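Local coordinates for ankyrin repeat domain protein (Legionella pneumophila subsp. pneumophila, PDB 6MCA) that is a bacterial effector that interacts with LARP7 of the host 7SK snRNP complex and combines ankyrin repeats with a cysteine protease-like part, at residues G121-V126 / L147-D152; R209-Y214 / L377-E382; I26-I31 / D52-T57. One frame throughout, in Å; residues are numbered along the deposited sequence.

Contact 1 (G121-V126 / L147-D152); sequences GLCVLV and LDFALD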
loop_
_atom_site.group_PDB
_atom_site.type_symbol
_atom_site.label_atom_id
_atom_site.label_comp_id
_atom_site.label_asym_id
_atom_site.label_seq_id
_atom_site.Cartn_x
_atom_site.Cartn_y
_atom_site.Cartn_z
ATOM N N GLY A 121 7.763 3.738 8.672
ATOM C CA GLY A 121 7.824 2.526 9.465
ATOM C C GLY A 121 7.810 1.243 8.669
ATOM O O GLY A 121 7.530 0.182 9.237
ATOM N N LEU A 122 8.106 1.302 7.373
ATOM C CA LEU A 122 8.073 0.133 6.502
ATOM C C LEU A 122 9.450 -0.520 6.511
ATOM O O LEU A 122 10.424 0.064 6.025
ATOM C CB LEU A 122 7.655 0.539 5.090
ATOM C CG LEU A 122 7.269 -0.563 4.103
ATOM C CD1 LEU A 122 6.129 -0.094 3.215
ATOM C CD2 LEU A 122 8.466 -0.979 3.262
ATOM N N CYS A 123 9.532 -1.732 7.056
ATOM C CA CYS A 123 10.808 -2.411 7.209
ATOM C C CYS A 123 11.187 -3.151 5.926
ATOM O O CYS A 123 10.435 -3.191 4.949
ATOM C CB CYS A 123 10.767 -3.359 8.406
ATOM S SG CYS A 123 9.813 -4.871 8.161
ATOM N N VAL A 124 12.379 -3.754 5.942
ATOM C CA VAL A 124 12.946 -4.367 4.744
ATOM C C VAL A 124 12.105 -5.545 4.266
ATOM O O VAL A 124 12.025 -5.813 3.061
ATOM C CB VAL A 124 14.406 -4.785 5.025
ATOM C CG1 VAL A 124 15.018 -5.492 3.825
ATOM C CG2 VAL A 124 15.238 -3.571 5.412
ATOM N N LEU A 125 11.451 -6.255 5.188
ATOM C CA LEU A 125 10.738 -7.482 4.850
ATOM C C LEU A 125 9.356 -7.250 4.249
ATOM O O LEU A 125 8.776 -8.198 3.712
ATOM C CB LEU A 125 10.589 -8.359 6.097
ATOM C CG LEU A 125 11.681 -9.381 6.415
ATOM C CD1 LEU A 125 11.417 -10.007 7.775
ATOM C CD2 LEU A 125 11.756 -10.449 5.339
ATOM N N VAL A 126 8.823 -6.027 4.318
ATOM C CA VAL A 126 7.406 -5.805 4.019
ATOM C C VAL A 126 7.080 -6.202 2.584
ATOM O O VAL A 126 6.143 -6.971 2.329
ATOM C CB VAL A 126 7.025 -4.340 4.299
ATOM C CG1 VAL A 126 5.683 -4.009 3.663
ATOM C CG2 VAL A 126 6.989 -4.081 5.797
ATOM N N LEU A 147 10.262 -11.196 11.316
ATOM C CA LEU A 147 9.068 -11.203 10.473
ATOM C C LEU A 147 7.892 -10.488 11.130
ATOM O O LEU A 147 7.039 -9.924 10.428
ATOM C CB LEU A 147 8.690 -12.647 10.137
ATOM C CG LEU A 147 7.498 -12.889 9.211
ATOM C CD1 LEU A 147 7.723 -12.212 7.875
ATOM C CD2 LEU A 147 7.260 -14.380 9.025
ATOM N N ASP A 148 7.827 -10.503 12.464
ATOM C CA ASP A 148 6.672 -9.937 13.156
ATOM C C ASP A 148 6.529 -8.445 12.890
ATOM O O ASP A 148 5.405 -7.940 12.817
ATOM C CB ASP A 148 6.775 -10.204 14.657
ATOM C CG ASP A 148 6.408 -11.630 15.021
ATOM O OD1 ASP A 148 5.605 -12.243 14.285
ATOM O OD2 ASP A 148 6.920 -12.136 16.041
ATOM N N PHE A 149 7.644 -7.729 12.739
ATOM C CA PHE A 149 7.579 -6.306 12.415
ATOM C C PHE A 149 6.842 -6.077 11.098
ATOM O O PHE A 149 5.911 -5.262 11.024
ATOM C CB PHE A 149 8.997 -5.733 12.358
ATOM C CG PHE A 149 9.054 -4.233 12.276
ATOM C CD1 PHE A 149 7.962 -3.455 12.624
ATOM C CD2 PHE A 149 10.213 -3.602 11.855
ATOM C CE1 PHE A 149 8.024 -2.077 12.546
ATOM C CE2 PHE A 149 10.281 -2.227 11.775
ATOM C CZ PHE A 149 9.186 -1.463 12.121
ATOM N N ALA A 150 7.245 -6.795 10.048
ATOM C CA ALA A 150 6.597 -6.646 8.749
ATOM C C ALA A 150 5.130 -7.048 8.817
ATOM O O ALA A 150 4.257 -6.349 8.284
ATOM C CB ALA A 150 7.336 -7.475 7.698
ATOM N N LEU A 151 4.839 -8.178 9.470
ATOM C CA LEU A 151 3.453 -8.634 9.559
ATOM C C LEU A 151 2.581 -7.620 10.289
ATOM O O LEU A 151 1.462 -7.324 9.852
ATOM C CB LEU A 151 3.387 -9.995 10.249
ATOM C CG LEU A 151 4.011 -11.177 9.503
ATOM C CD1 LEU A 151 3.717 -12.480 10.230
ATOM C CD2 LEU A 151 3.516 -11.233 8.067
ATOM N N ASP A 152 3.083 -7.065 11.396
ATOM C CA ASP A 152 2.303 -6.105 12.166
ATOM C C ASP A 152 2.101 -4.810 11.394
ATOM O O ASP A 152 1.011 -4.228 11.434
ATOM C CB ASP A 152 2.980 -5.829 13.507
ATOM C CG ASP A 152 3.010 -7.049 14.407
ATOM O OD1 ASP A 152 2.167 -7.952 14.215
ATOM O OD2 ASP A 152 3.877 -7.107 15.305
#
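G121 meets F149 through its backbone: the carbonyl O of G121 lies 3.7 Å from F149 CZ, near the outer end of the ring. The positive phi of G121, 90°, suits glycine at this bend of the chain. After L122, whose side chain points away from helix 147-162, C123 turns toward the helix and works in two directions. Its CB lies 3.5 Å from F149 CD2, while SG stands obliquely to the same ring, 4.6 Å from the centroid, in a sulfur-aromatic contact. F149 reaches the loop because its CG extends anti to the backbone N (chi1 -170°), which carries the ring alongside G121 and C123. The sulfur also rests 3.6 Å from A150 CB and accepts a weak capping bond from L125 N, within the type I turn that runs from C123 to V126. L125 then reaches A150 and L147: its CB sits 3.7 Å from A150 CB, and its CD1 passes 3.8 Å from L147 CA. V126 closes the row with CG2, placed 3.9 Å from A150 CB. The methyl of A150 is thus received among C123, L125 and V126, and its small size lets the backbones draw near, 4.9 Å between the CA atoms of V126 and A150. No hydrogen bond crosses the contact. Y117 turns its ring nearly perpendicular to that of F149, and H93 of helix 91-97 hydrogen-bonds to L122 O. The run G-L-C-V-L resembles the G-x-T-P-L of the ankyrin consensus, keeping its glycine and leucine but with cysteine for threonine and valine for proline. The turn leading into helix 126-131 packs on helix 147-162, consistent with the end of an ankyrin-repeat stack.

Contact 2 (R209-Y214 / L377-E382); sequences RHLRDY and LSLYDE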
loop_
_atom_site.group_PDB
_atom_site.type_symbol
_atom_site.label_atom_id
_atom_site.label_comp_id
_atom_site.label_asym_id
_atom_site.label_seq_id
_atom_site.Cartn_x
_atom_site.Cartn_y
_atom_site.Cartn_z
ATOM N N ARG A 209 -15.888 -20.205 -1.997
ATOM C CA ARG A 209 -15.932 -21.188 -3.079
ATOM C C ARG A 209 -17.124 -20.958 -4.003
ATOM O O ARG A 209 -17.024 -21.197 -5.213
ATOM C CB ARG A 209 -15.945 -22.609 -2.507
ATOM C CG ARG A 209 -17.314 -23.147 -2.124
ATOM C CD ARG A 209 -17.294 -24.664 -2.009
ATOM N NE ARG A 209 -17.569 -25.315 -3.287
ATOM C CZ ARG A 209 -18.687 -25.979 -3.563
ATOM N NH1 ARG A 209 -19.640 -26.086 -2.647
ATOM N NH2 ARG A 209 -18.852 -26.540 -4.754
ATOM N N HIS A 210 -18.240 -20.457 -3.468
ATOM C CA HIS A 210 -19.405 -20.173 -4.298
ATOM C C HIS A 210 -19.144 -19.082 -5.328
ATOM O O HIS A 210 -19.994 -18.860 -6.198
ATOM C CB HIS A 210 -20.595 -19.779 -3.417
ATOM C CG HIS A 210 -20.391 -18.505 -2.658
ATOM N ND1 HIS A 210 -19.746 -18.458 -1.441
ATOM C CD2 HIS A 210 -20.749 -17.230 -2.944
ATOM C CE1 HIS A 210 -19.714 -17.210 -1.010
ATOM N NE2 HIS A 210 -20.315 -16.445 -1.903
ATOM N N LEU A 211 -17.999 -18.401 -5.254
ATOM C CA LEU A 211 -17.618 -17.390 -6.229
ATOM C C LEU A 211 -16.614 -17.919 -7.249
ATOM O O LEU A 211 -15.984 -17.122 -7.952
ATOM C CB LEU A 211 -17.045 -16.164 -5.518
ATOM C CG LEU A 211 -17.936 -15.499 -4.466
ATOM C CD1 LEU A 211 -17.189 -14.381 -3.763
ATOM C CD2 LEU A 211 -19.215 -14.976 -5.097
ATOM N N ARG A 212 -16.465 -19.245 -7.347
ATOM C CA ARG A 212 -15.417 -19.821 -8.187
ATOM C C ARG A 212 -15.517 -19.347 -9.633
ATOM O O ARG A 212 -14.495 -19.065 -10.272
ATOM C CB ARG A 212 -15.473 -21.349 -8.117
ATOM C CG ARG A 212 -14.379 -21.963 -7.258
ATOM C CD ARG A 212 -14.866 -23.199 -6.519
ATOM N NE ARG A 212 -15.605 -24.107 -7.390
ATOM C CZ ARG A 212 -16.005 -25.322 -7.032
ATOM N NH1 ARG A 212 -16.672 -26.083 -7.889
ATOM N NH2 ARG A 212 -15.738 -25.777 -5.815
ATOM N N ASP A 213 -16.740 -19.239 -10.163
ATOM C CA ASP A 213 -16.918 -18.834 -11.554
ATOM C C ASP A 213 -16.368 -17.441 -11.832
ATOM O O ASP A 213 -16.077 -17.122 -12.990
ATOM C CB ASP A 213 -18.399 -18.888 -11.933
ATOM C CG ASP A 213 -18.924 -20.307 -12.031
ATOM O OD1 ASP A 213 -18.113 -21.226 -12.275
ATOM O OD2 ASP A 213 -20.146 -20.503 -11.866
ATOM N N TYR A 214 -16.216 -16.610 -10.806
ATOM C CA TYR A 214 -15.689 -15.263 -10.966
ATOM C C TYR A 214 -14.169 -15.204 -10.866
ATOM O O TYR A 214 -13.592 -14.131 -11.071
ATOM C CB TYR A 214 -16.303 -14.327 -9.919
ATOM C CG TYR A 214 -17.814 -14.387 -9.835
ATOM C CD1 TYR A 214 -18.591 -14.533 -10.978
ATOM C CD2 TYR A 214 -18.464 -14.290 -8.612
ATOM C CE1 TYR A 214 -19.969 -14.582 -10.906
ATOM C CE2 TYR A 214 -19.843 -14.338 -8.529
ATOM C CZ TYR A 214 -20.590 -14.485 -9.679
ATOM O OH TYR A 214 -21.964 -14.536 -9.602
ATOM N N LEU A 377 -20.299 -5.005 -8.513
ATOM C CA LEU A 377 -20.450 -4.305 -7.242
ATOM C C LEU A 377 -20.703 -5.280 -6.097
ATOM O O LEU A 377 -20.188 -5.090 -4.986
ATOM C CB LEU A 377 -21.576 -3.276 -7.342
ATOM C CG LEU A 377 -21.281 -2.094 -8.268
ATOM C CD1 LEU A 377 -22.419 -1.086 -8.254
ATOM C CD2 LEU A 377 -19.968 -1.433 -7.885
ATOM N N SER A 378 -21.492 -6.331 -6.344
ATOM C CA SER A 378 -21.713 -7.334 -5.307
ATOM C C SER A 378 -20.407 -8.027 -4.929
ATOM O O SER A 378 -20.123 -8.236 -3.741
ATOM C CB SER A 378 -22.751 -8.353 -5.776
ATOM O OG SER A 378 -23.095 -9.249 -4.734
ATOM N N LEU A 379 -19.598 -8.380 -5.931
ATOM C CA LEU A 379 -18.297 -8.988 -5.678
ATOM C C LEU A 379 -17.390 -8.042 -4.906
ATOM O O LEU A 379 -16.663 -8.465 -4.001
ATOM C CB LEU A 379 -17.651 -9.387 -7.004
ATOM C CG LEU A 379 -16.436 -10.311 -6.972
ATOM C CD1 LEU A 379 -16.843 -11.716 -6.559
ATOM C CD2 LEU A 379 -15.751 -10.323 -8.329
ATOM N N TYR A 380 -17.418 -6.753 -5.256
ATOM C CA TYR A 380 -16.602 -5.766 -4.556
ATOM C C TYR A 380 -16.983 -5.686 -3.082
ATOM O O TYR A 380 -16.113 -5.690 -2.201
ATOM C CB TYR A 380 -16.752 -4.406 -5.242
ATOM C CG TYR A 380 -16.177 -3.233 -4.483
ATOM C CD1 TYR A 380 -14.805 -3.042 -4.395
ATOM C CD2 TYR A 380 -17.008 -2.303 -3.873
ATOM C CE1 TYR A 380 -14.276 -1.964 -3.709
ATOM C CE2 TYR A 380 -16.489 -1.223 -3.186
ATOM C CZ TYR A 380 -15.124 -1.058 -3.107
ATOM O OH TYR A 380 -14.604 0.017 -2.423
ATOM N N ASP A 381 -18.287 -5.628 -2.796
ATOM C CA ASP A 381 -18.741 -5.569 -1.408
ATOM C C ASP A 381 -18.348 -6.829 -0.644
ATOM O O ASP A 381 -17.867 -6.757 0.497
ATOM C CB ASP A 381 -20.256 -5.365 -1.360
ATOM C CG ASP A 381 -20.669 -3.971 -1.787
ATOM O OD1 ASP A 381 -19.868 -3.029 -1.612
ATOM O OD2 ASP A 381 -21.800 -3.818 -2.296
ATOM N N GLU A 382 -18.558 -7.998 -1.257
ATOM C CA GLU A 382 -18.197 -9.252 -0.602
ATOM C C GLU A 382 -16.705 -9.304 -0.297
ATOM O O GLU A 382 -16.302 -9.684 0.811
ATOM C CB GLU A 382 -18.614 -10.437 -1.474
ATOM C CG GLU A 382 -18.633 -11.770 -0.747
ATOM C CD GLU A 382 -19.722 -12.697 -1.254
ATOM O OE1 GLU A 382 -20.407 -12.334 -2.234
ATOM O OE2 GLU A 382 -19.893 -13.788 -0.671
#
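The imidazole of H210 has E382 OE2 at its edge, almost in the ring plane. NE2 donates to E382 OE2 over 3.0 Å in a bent hydrogen bond, the N-H...O angle being 142°. On the acceptor side the imidazole nitrogen comes to the syn side of OE2 but 34° out of the carboxylate plane, so the fit is better for the ring than for the acid. The second flat group, the ring of Y214, is approached obliquely by a methyl of L379, whose CD1 lies 3.7 Å from Y214 CD2. Between these two pairs stands L211. Its CD1 touches L379 CD1 at 3.9 Å and, at the same distance, E382 CD, which puts an apolar branch against the carboxyl carbon of the hydrogen-bonded glutamate. With CG between the backbone N and the carbonyl carbon (chi1 64°), the H210 ring is directed so that NE2 reaches E382. E382, bent in mid-chain, comes to meet it from the opposite direction. The two backbones remain well apart, 8.4 Å between the CA atoms of L211 and L379, and side chains bridge the interval: a hydrogen bond at the more exposed side and leucine-tyrosine packing beside it. Residues 209-214, largely of 3-10 geometry, lie in the connection between helices 188-202 and 215-233, and the contact sets them against one face of the long helix 373-399. Helix 355-364 joins them there, since its Y360 touches both Y214 and L379.

Contact 3 (I26-I31 / D52-T57); sequences IANDII and DEYGFT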
loop_
_atom_site.group_PDB
_atom_site.type_symbol
_atom_site.label_atom_id
_atom_site.label_comp_id
_atom_site.label_asym_id
_atom_site.label_seq_id
_atom_site.Cartn_x
_atom_site.Cartn_y
_atom_site.Cartn_z
ATOM N N ILE A 26 29.263 11.311 -10.561
ATOM C CA ILE A 26 29.386 9.912 -10.165
ATOM C C ILE A 26 28.059 9.191 -10.362
ATOM O O ILE A 26 28.024 8.014 -10.747
ATOM C CB ILE A 26 29.893 9.807 -8.713
ATOM C CG1 ILE A 26 30.035 8.342 -8.292
ATOM C CG2 ILE A 26 28.976 10.554 -7.752
ATOM C CD1 ILE A 26 31.097 8.110 -7.238
ATOM N N ALA A 27 26.945 9.889 -10.123
ATOM C CA ALA A 27 25.634 9.298 -10.367
ATOM C C ALA A 27 25.434 9.004 -11.847
ATOM O O ALA A 27 24.918 7.942 -12.210
ATOM C CB ALA A 27 24.534 10.223 -9.850
ATOM N N ASN A 28 25.836 9.933 -12.718
ATOM C CA ASN A 28 25.726 9.693 -14.152
ATOM C C ASN A 28 26.661 8.580 -14.606
ATOM O O ASN A 28 26.335 7.843 -15.544
ATOM C CB ASN A 28 26.008 10.981 -14.927
ATOM C CG ASN A 28 24.949 12.045 -14.696
ATOM O OD1 ASN A 28 23.802 11.737 -14.372
ATOM N ND2 ASN A 28 25.332 13.306 -14.865
ATOM N N ASP A 29 27.821 8.442 -13.958
ATOM C CA ASP A 29 28.703 7.315 -14.248
ATOM C C ASP A 29 28.033 5.995 -13.888
ATOM O O ASP A 29 28.064 5.034 -14.665
ATOM C CB ASP A 29 30.021 7.467 -13.484
ATOM C CG ASP A 29 30.913 8.544 -14.064
ATOM O OD1 ASP A 29 30.589 9.073 -15.147
ATOM O OD2 ASP A 29 31.945 8.861 -13.433
ATOM N N ILE A 30 27.419 5.936 -12.706
ATOM C CA ILE A 30 26.771 4.709 -12.252
ATOM C C ILE A 30 25.588 4.364 -13.150
ATOM O O ILE A 30 25.413 3.211 -13.558
ATOM C CB ILE A 30 26.348 4.848 -10.779
ATOM C CG1 ILE A 30 27.582 4.880 -9.873
ATOM C CG2 ILE A 30 25.408 3.724 -10.374
ATOM C CD1 ILE A 30 27.265 5.132 -8.413
ATOM N N ILE A 31 24.766 5.363 -13.478
ATOM C CA ILE A 31 23.595 5.126 -14.319
ATOM C C ILE A 31 24.016 4.635 -15.699
ATOM O O ILE A 31 23.358 3.773 -16.296
ATOM C CB ILE A 31 22.738 6.406 -14.402
ATOM C CG1 ILE A 31 22.103 6.708 -13.044
ATOM C CG2 ILE A 31 21.664 6.275 -15.472
ATOM C CD1 ILE A 31 21.726 8.160 -12.861
ATOM N N ASP A 52 23.243 12.818 -4.172
ATOM C CA ASP A 52 23.496 13.346 -5.505
ATOM C C ASP A 52 22.308 14.180 -5.987
ATOM O O ASP A 52 21.368 14.463 -5.240
ATOM C CB ASP A 52 23.838 12.209 -6.470
ATOM C CG ASP A 52 22.737 11.162 -6.577
ATOM O OD1 ASP A 52 21.567 11.455 -6.248
ATOM O OD2 ASP A 52 23.049 10.027 -6.991
ATOM N N GLU A 53 22.344 14.575 -7.261
ATOM C CA GLU A 53 21.309 15.417 -7.846
ATOM C C GLU A 53 19.961 14.718 -7.956
ATOM O O GLU A 53 18.953 15.394 -8.188
ATOM C CB GLU A 53 21.754 15.900 -9.230
ATOM C CG GLU A 53 22.070 14.780 -10.212
ATOM C CD GLU A 53 23.529 14.358 -10.179
ATOM O OE1 GLU A 53 24.121 14.334 -9.078
ATOM O OE2 GLU A 53 24.084 14.052 -11.256
ATOM N N TYR A 54 19.915 13.397 -7.802
ATOM C CA TYR A 54 18.668 12.647 -7.854
ATOM C C TYR A 54 18.128 12.298 -6.474
ATOM O O TYR A 54 17.083 11.648 -6.379
ATOM C CB TYR A 54 18.855 11.365 -8.671
ATOM C CG TYR A 54 19.385 11.597 -10.068
ATOM C CD1 TYR A 54 18.558 12.072 -11.077
ATOM C CD2 TYR A 54 20.714 11.338 -10.379
ATOM C CE1 TYR A 54 19.038 12.285 -12.356
ATOM C CE2 TYR A 54 21.204 11.548 -11.654
ATOM C CZ TYR A 54 20.362 12.021 -12.638
ATOM O OH TYR A 54 20.846 12.231 -13.909
ATOM N N GLY A 55 18.810 12.712 -5.409
ATOM C CA GLY A 55 18.378 12.409 -4.062
ATOM C C GLY A 55 18.898 11.110 -3.492
ATOM O O GLY A 55 18.416 10.681 -2.436
ATOM N N PHE A 56 19.868 10.474 -4.144
ATOM C CA PHE A 56 20.390 9.185 -3.724
ATOM C C PHE A 56 21.884 9.286 -3.443
ATOM O O PHE A 56 22.538 10.283 -3.757
ATOM C CB PHE A 56 20.128 8.111 -4.789
ATOM C CG PHE A 56 18.675 7.924 -5.116
ATOM C CD1 PHE A 56 17.780 7.522 -4.141
ATOM C CD2 PHE A 56 18.205 8.141 -6.401
ATOM C CE1 PHE A 56 16.444 7.349 -4.436
ATOM C CE2 PHE A 56 16.868 7.967 -6.702
ATOM C CZ PHE A 56 15.986 7.570 -5.718
ATOM N N THR A 57 22.417 8.236 -2.835
ATOM C CA THR A 57 23.845 8.060 -2.646
ATOM C C THR A 57 24.403 7.160 -3.737
ATOM O O THR A 57 23.652 6.451 -4.412
ATOM C CB THR A 57 24.133 7.448 -1.269
ATOM O OG1 THR A 57 23.671 6.092 -1.240
ATOM C CG2 THR A 57 23.438 8.240 -0.173
HETATM O O HOH W 1 26.539 12.656 -8.256
#
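A27 of the short helix 26-31 faces D52, 6.7 Å away between CA atoms, where a type I turn runs from D52 to G55. The alanine methyl abuts the aspartate closely, CB lying 3.2 Å from D52 OD2. The other oxygen, OD1, serves the loop itself: Y54 N and F56 N donate to it from opposite faces of the carboxylate plane, the former making an Asx turn. The ring of Y54 brings its edge to N28 OD1 and A27 CB. Its OH donates to N28 OD1 at 3.0 Å, in the carbonyl plane of the amide, and I31 CD1 packs obliquely 3.6 Å from Y54 CE2. One face of the ring carries E53 CG, 3.6 Å above the plane. E53 folds back to the helix start, where OE2 takes a hydrogen bond with S25 OG and a water donates to OE1 and accepts a weak bond from A27 N. P238 touches both I31 and Y54. The run D-E-Y-G-F-T fits the D-x-x-G-x-T of the ankyrin consensus, with T57 as N-cap of helix 58-65, consistent with a further ankyrin-like repeat whose turn packs on helix 26-31.

In the fold
Contacts 1 and 3 show one principle twice: in each, a turn resembling the ankyrin signature that leads into a helix is packed on a helix from another part of the chain. They stand 28 Å apart between centres, about 14 Å at their nearest atoms. Contact 2 joins segments 163 residues apart in sequence, lies 30 Å from contact 1 and 48 Å from contact 3 between centres, and falls on the opposite side of the chain's centre from contact 3. A tartaric acid, probably from the crystallisation liquor, binds about 6 Å from the I31 side chain of contact 3.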